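Malonyl CoA-acyl carrier protein transacylase (Mycobacterium tuberculosis, PDB 2QC3) transfers the malonyl group from malonyl-CoA to holo-acyl carrier protein in fatty acid biosynthesis. Local coordinates at residues Arg146-Leu152 with Ala171-Leu175; Trp34-Ala38 with Ala107-Ala112. All coordinates share one frame. Residue numbers count along the deposited sequence, not the author numbering.

Contact 1: Arg146-Leu152 with Ala171-Leu175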
# COMPACT_ATOMS: atom_id res chain seq x y z
N ARG A 146 23.81 -8.67 -6.22
CA ARG A 146 23.60 -10.04 -5.82
C ARG A 146 22.19 -10.49 -6.20
O ARG A 146 22.01 -11.62 -6.65
CB ARG A 146 23.82 -10.21 -4.31
CG ARG A 146 23.67 -11.66 -3.83
CD ARG A 146 24.59 -12.60 -4.62
NE ARG A 146 24.45 -13.99 -4.21
CZ ARG A 146 25.01 -15.02 -4.85
NH1 ARG A 146 25.75 -14.80 -5.94
NH2 ARG A 146 24.85 -16.25 -4.41
N LEU A 147 21.21 -9.61 -6.03
CA LEU A 147 19.84 -9.97 -6.38
C LEU A 147 19.72 -10.37 -7.86
O LEU A 147 19.10 -11.38 -8.18
CB LEU A 147 18.86 -8.82 -6.08
CG LEU A 147 18.72 -8.29 -4.64
CD1 LEU A 147 17.45 -7.43 -4.55
CD2 LEU A 147 18.63 -9.45 -3.65
N GLU A 148 20.30 -9.58 -8.75
CA GLU A 148 20.23 -9.90 -10.18
C GLU A 148 20.93 -11.22 -10.46
O GLU A 148 20.46 -12.00 -11.28
CB GLU A 148 20.88 -8.79 -11.01
CG GLU A 148 20.95 -9.05 -12.50
CD GLU A 148 22.37 -9.16 -12.99
OE1 GLU A 148 23.07 -10.13 -12.64
OE2 GLU A 148 22.81 -8.25 -13.74
N GLN A 149 22.04 -11.46 -9.78
CA GLN A 149 22.79 -12.70 -9.95
C GLN A 149 21.92 -13.92 -9.64
O GLN A 149 22.10 -14.97 -10.24
CB GLN A 149 24.00 -12.74 -9.00
CG GLN A 149 25.08 -11.68 -9.24
CD GLN A 149 26.13 -11.69 -8.13
OE1 GLN A 149 26.73 -12.72 -7.83
NE2 GLN A 149 26.36 -10.53 -7.51
N LEU A 150 20.99 -13.76 -8.71
CA LEU A 150 20.11 -14.84 -8.29
C LEU A 150 18.72 -14.82 -8.94
O LEU A 150 17.83 -15.57 -8.53
CB LEU A 150 19.95 -14.81 -6.77
CG LEU A 150 21.27 -14.91 -5.99
CD1 LEU A 150 21.05 -14.62 -4.50
CD2 LEU A 150 21.87 -16.30 -6.21
N ASP A 151 18.54 -13.96 -9.93
CA ASP A 151 17.25 -13.84 -10.61
C ASP A 151 16.16 -13.34 -9.68
O ASP A 151 14.98 -13.67 -9.83
CB ASP A 151 16.82 -15.18 -11.21
CG ASP A 151 17.71 -15.61 -12.36
OD1 ASP A 151 18.21 -14.73 -13.09
OD2 ASP A 151 17.89 -16.83 -12.55
N LEU A 152 16.56 -12.53 -8.70
CA LEU A 152 15.61 -11.96 -7.76
C LEU A 152 15.35 -10.51 -8.17
O LEU A 152 16.24 -9.83 -8.69
CB LEU A 152 16.18 -11.99 -6.34
CG LEU A 152 16.36 -13.39 -5.75
CD1 LEU A 152 17.15 -13.29 -4.45
CD2 LEU A 152 15.00 -14.04 -5.52
N ALA A 171 15.38 -19.09 -5.06
CA ALA A 171 16.40 -18.05 -5.16
C ALA A 171 16.47 -17.27 -3.84
O ALA A 171 17.54 -16.84 -3.43
CB ALA A 171 16.08 -17.11 -6.32
N LEU A 172 15.34 -17.11 -3.17
CA LEU A 172 15.33 -16.39 -1.90
C LEU A 172 16.13 -17.14 -0.84
O LEU A 172 16.74 -16.53 0.04
CB LEU A 172 13.89 -16.18 -1.42
CG LEU A 172 13.12 -15.17 -2.27
CD1 LEU A 172 11.63 -15.27 -1.99
CD2 LEU A 172 13.65 -13.77 -1.98
N GLU A 173 16.13 -18.46 -0.94
CA GLU A 173 16.87 -19.30 -0.00
C GLU A 173 18.37 -19.17 -0.23
O GLU A 173 19.15 -19.11 0.73
CB GLU A 173 16.45 -20.76 -0.15
CG GLU A 173 15.06 -21.04 0.35
CD GLU A 173 14.68 -22.51 0.23
OE1 GLU A 173 15.38 -23.36 0.82
OE2 GLU A 173 13.68 -22.80 -0.45
N LYS A 174 18.79 -19.14 -1.48
CA LYS A 174 20.21 -19.00 -1.76
C LYS A 174 20.67 -17.62 -1.28
O LYS A 174 21.83 -17.45 -0.93
CB LYS A 174 20.49 -19.15 -3.26
CG LYS A 174 20.19 -20.54 -3.82
CD LYS A 174 20.55 -20.61 -5.30
CE LYS A 174 20.56 -22.05 -5.79
NZ LYS A 174 21.03 -22.13 -7.20
N LEU A 175 19.75 -16.66 -1.24
CA LEU A 175 20.07 -15.30 -0.79
C LEU A 175 20.34 -15.32 0.71
O LEU A 175 21.34 -14.76 1.18
CB LEU A 175 18.91 -14.34 -1.08
CG LEU A 175 19.06 -12.91 -0.51
CD1 LEU A 175 20.28 -12.22 -1.13
CD2 LEU A 175 17.81 -12.10 -0.80
O HOH W 1 23.65 -15.41 -1.82

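Contact 2: Trp34-Ala38 with Ala107-Ala112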
# COMPACT_ATOMS: atom_id res chain seq x y z
N TRP A 34 -19.22 -1.93 1.65
CA TRP A 34 -17.95 -2.38 1.09
C TRP A 34 -17.83 -3.90 1.13
O TRP A 34 -17.18 -4.50 0.26
CB TRP A 34 -16.78 -1.73 1.84
CG TRP A 34 -16.76 -0.23 1.70
CD1 TRP A 34 -17.45 0.51 0.78
CD2 TRP A 34 -15.99 0.70 2.47
NE1 TRP A 34 -17.16 1.84 0.94
CE2 TRP A 34 -16.27 1.99 1.96
CE3 TRP A 34 -15.09 0.58 3.54
CZ2 TRP A 34 -15.69 3.15 2.49
CZ3 TRP A 34 -14.51 1.73 4.06
CH2 TRP A 34 -14.81 3.00 3.53
N SER A 35 -18.45 -4.52 2.13
CA SER A 35 -18.42 -5.97 2.25
C SER A 35 -19.17 -6.57 1.08
O SER A 35 -18.86 -7.67 0.61
CB SER A 35 -19.09 -6.42 3.56
OG SER A 35 -18.25 -6.18 4.67
N LYS A 36 -20.17 -5.83 0.60
CA LYS A 36 -20.98 -6.26 -0.52
C LYS A 36 -20.20 -6.11 -1.82
O LYS A 36 -20.16 -7.03 -2.64
CB LYS A 36 -22.26 -5.43 -0.59
CG LYS A 36 -23.27 -5.90 -1.63
CD LYS A 36 -24.53 -5.05 -1.56
CE LYS A 36 -25.55 -5.49 -2.60
NZ LYS A 36 -26.78 -4.63 -2.54
N ALA A 37 -19.60 -4.94 -2.00
CA ALA A 37 -18.82 -4.65 -3.21
C ALA A 37 -17.65 -5.61 -3.38
O ALA A 37 -17.30 -5.98 -4.50
CB ALA A 37 -18.30 -3.21 -3.15
N ALA A 38 -17.04 -6.01 -2.27
CA ALA A 38 -15.91 -6.93 -2.28
C ALA A 38 -16.34 -8.36 -1.99
O ALA A 38 -15.51 -9.27 -1.92
CB ALA A 38 -14.87 -6.49 -1.26
N ALA A 107 -14.84 5.05 -2.92
CA ALA A 107 -14.40 4.16 -1.85
C ALA A 107 -14.92 2.73 -1.99
O ALA A 107 -14.18 1.76 -1.79
CB ALA A 107 -14.80 4.72 -0.49
N ASP A 108 -16.19 2.58 -2.34
CA ASP A 108 -16.77 1.25 -2.50
C ASP A 108 -16.08 0.52 -3.65
O ASP A 108 -15.78 -0.67 -3.53
CB ASP A 108 -18.28 1.34 -2.71
CG ASP A 108 -18.66 2.04 -4.01
OD1 ASP A 108 -17.95 2.97 -4.44
OD2 ASP A 108 -19.70 1.65 -4.59
N ASP A 109 -15.80 1.23 -4.74
CA ASP A 109 -15.13 0.61 -5.87
C ASP A 109 -13.67 0.31 -5.52
O ASP A 109 -13.11 -0.68 -5.98
CB ASP A 109 -15.19 1.52 -7.11
CG ASP A 109 -16.58 1.58 -7.73
OD1 ASP A 109 -17.31 0.56 -7.65
OD2 ASP A 109 -16.94 2.63 -8.29
N ALA A 110 -13.07 1.16 -4.70
CA ALA A 110 -11.68 0.96 -4.29
C ALA A 110 -11.54 -0.35 -3.51
O ALA A 110 -10.65 -1.16 -3.78
CB ALA A 110 -11.20 2.14 -3.43
N VAL A 111 -12.43 -0.56 -2.55
CA VAL A 111 -12.38 -1.78 -1.75
C VAL A 111 -12.62 -3.02 -2.59
O VAL A 111 -11.91 -4.01 -2.45
CB VAL A 111 -13.39 -1.73 -0.60
CG1 VAL A 111 -13.41 -3.07 0.13
CG2 VAL A 111 -13.02 -0.61 0.37
N ALA A 112 -13.61 -2.96 -3.48
CA ALA A 112 -13.91 -4.10 -4.36
C ALA A 112 -12.75 -4.37 -5.31
O ALA A 112 -12.45 -5.52 -5.62
CB ALA A 112 -15.18 -3.82 -5.16

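Contact 1: Arg146-Leu152 with Ala171-Leu175
Three leucines carry most of this contact: Leu150 and Leu152, just past the end of helix 140-149, and Leu175 of helix 169-177. Leu150 is the first residue to leave helical geometry. Leu150 CD1 lies 3.9 Å from Leu175 CA and Leu150 CD2 4.3 Å from Lys174 CB, so it rests on the face of helix 169-177 between Lys174 and Leu175. Leu150 O comes within 3.2 Å of Ala171 CB. The small alanine lets the chain approach here.

A Schellman motif ends the first helix. Leu152 N donates a hydrogen bond to Leu147 O (2.8 Å) and Asp151 N one to Glu148 O (3.1 Å). Asp151 has positive phi as the C-prime residue. The turn places Leu152 against the second helix. Leu152 CD2 meets Ala171 CB at 3.4 Å and Leu172 CD2 at 3.8 Å, while Leu152 CD1 meets Leu175 CD2 at 3.9 Å. Leu175 CD2 also touches Leu147 CD2 at 4.0 Å.

At the outer edge one water joins the helices. It accepts from Arg146 NE and donates to Lys174 O, each at 2.9 Å. Arg146 NH1 donates a hydrogen bond to Gln149 OE1 at 3.0 Å.

Both helices pack on one face of the mixed sheet. Leu147 and Leu175 rest on Ala165 of strand 162-166. Leu175 also reaches Val135, and Leu172 Ser133, both on strand 130-136. The contact thus pairs the helices of a ferredoxin-like subdomain.

Contact 2: Trp34-Ala38 with Ala107-Ala112
The last turn of helix 27-37 packs against the start of helix 107-125, and the two segments run in the same direction. Ala107 opens the contact. Ala107 CB touches Trp34 CZ2 at 3.5 Å, and Ala107 O sits over a face of the indole.

Asp108 follows. Asp108 CA is 3.4 Å from Trp34 CD1, so the ring lies tight against the helix backbone. Asp108 O is 3.6 Å from Ala37 CB. The carboxylate turns away from the first segment, and Asp108 OD1 accepts a weak hydrogen bond from Asp109 N at 2.8 Å.

Val111 is one turn on from Ala107 and points back to the contact. Val111 CG2 makes a CH-pi contact over the five-membered ring of Trp34, 4.2 Å from the centroid. Val111 CG1 meets Ala38 CB at 4.0 Å.

Ala112 ends the segment at a very close approach. Ala112 CA is 4.0 Å from Ala38 CB, and Ala112 CB is 3.1 Å from Ala37 O and 3.8 Å from Ala37 CB. Ala37, Ala38 and Ala112 are small, which lets Ala38 CA and Ala112 CA come within 4.0 Å of each other.

Trp34 also packs on Leu69 and Leu70 of helix 57-77 and on Leu42 of helix 42-47. This is close alanine-lined helix packing around one buried tryptophan. It belongs to the helical layer of the large alpha/beta subdomain of the FabD acyltransferase fold, away from Ser92 and His195, the active-site residues by similarity.

In the fold
From the N terminus, the chain leaves strand 2-7 and reaches helix 27-37, where contact 2 begins. It closes at helix 107-125 after 68 intervening residues. That loop includes helix 57-77, strand 86-90 and Ser92, an active-site residue by similarity. Contact 1 opens only later, on helix 140-149. It closes on helix 169-177 after 18 residues, mostly strands 153-159 and 162-166. The two loops lie in series, neither nested nor crossed. Contact 2 ties helices of the large subdomain; contact 1 ties the helices of the small ferredoxin-like one. Their centres are about 37 Å apart, on opposite sides of the chain's centre.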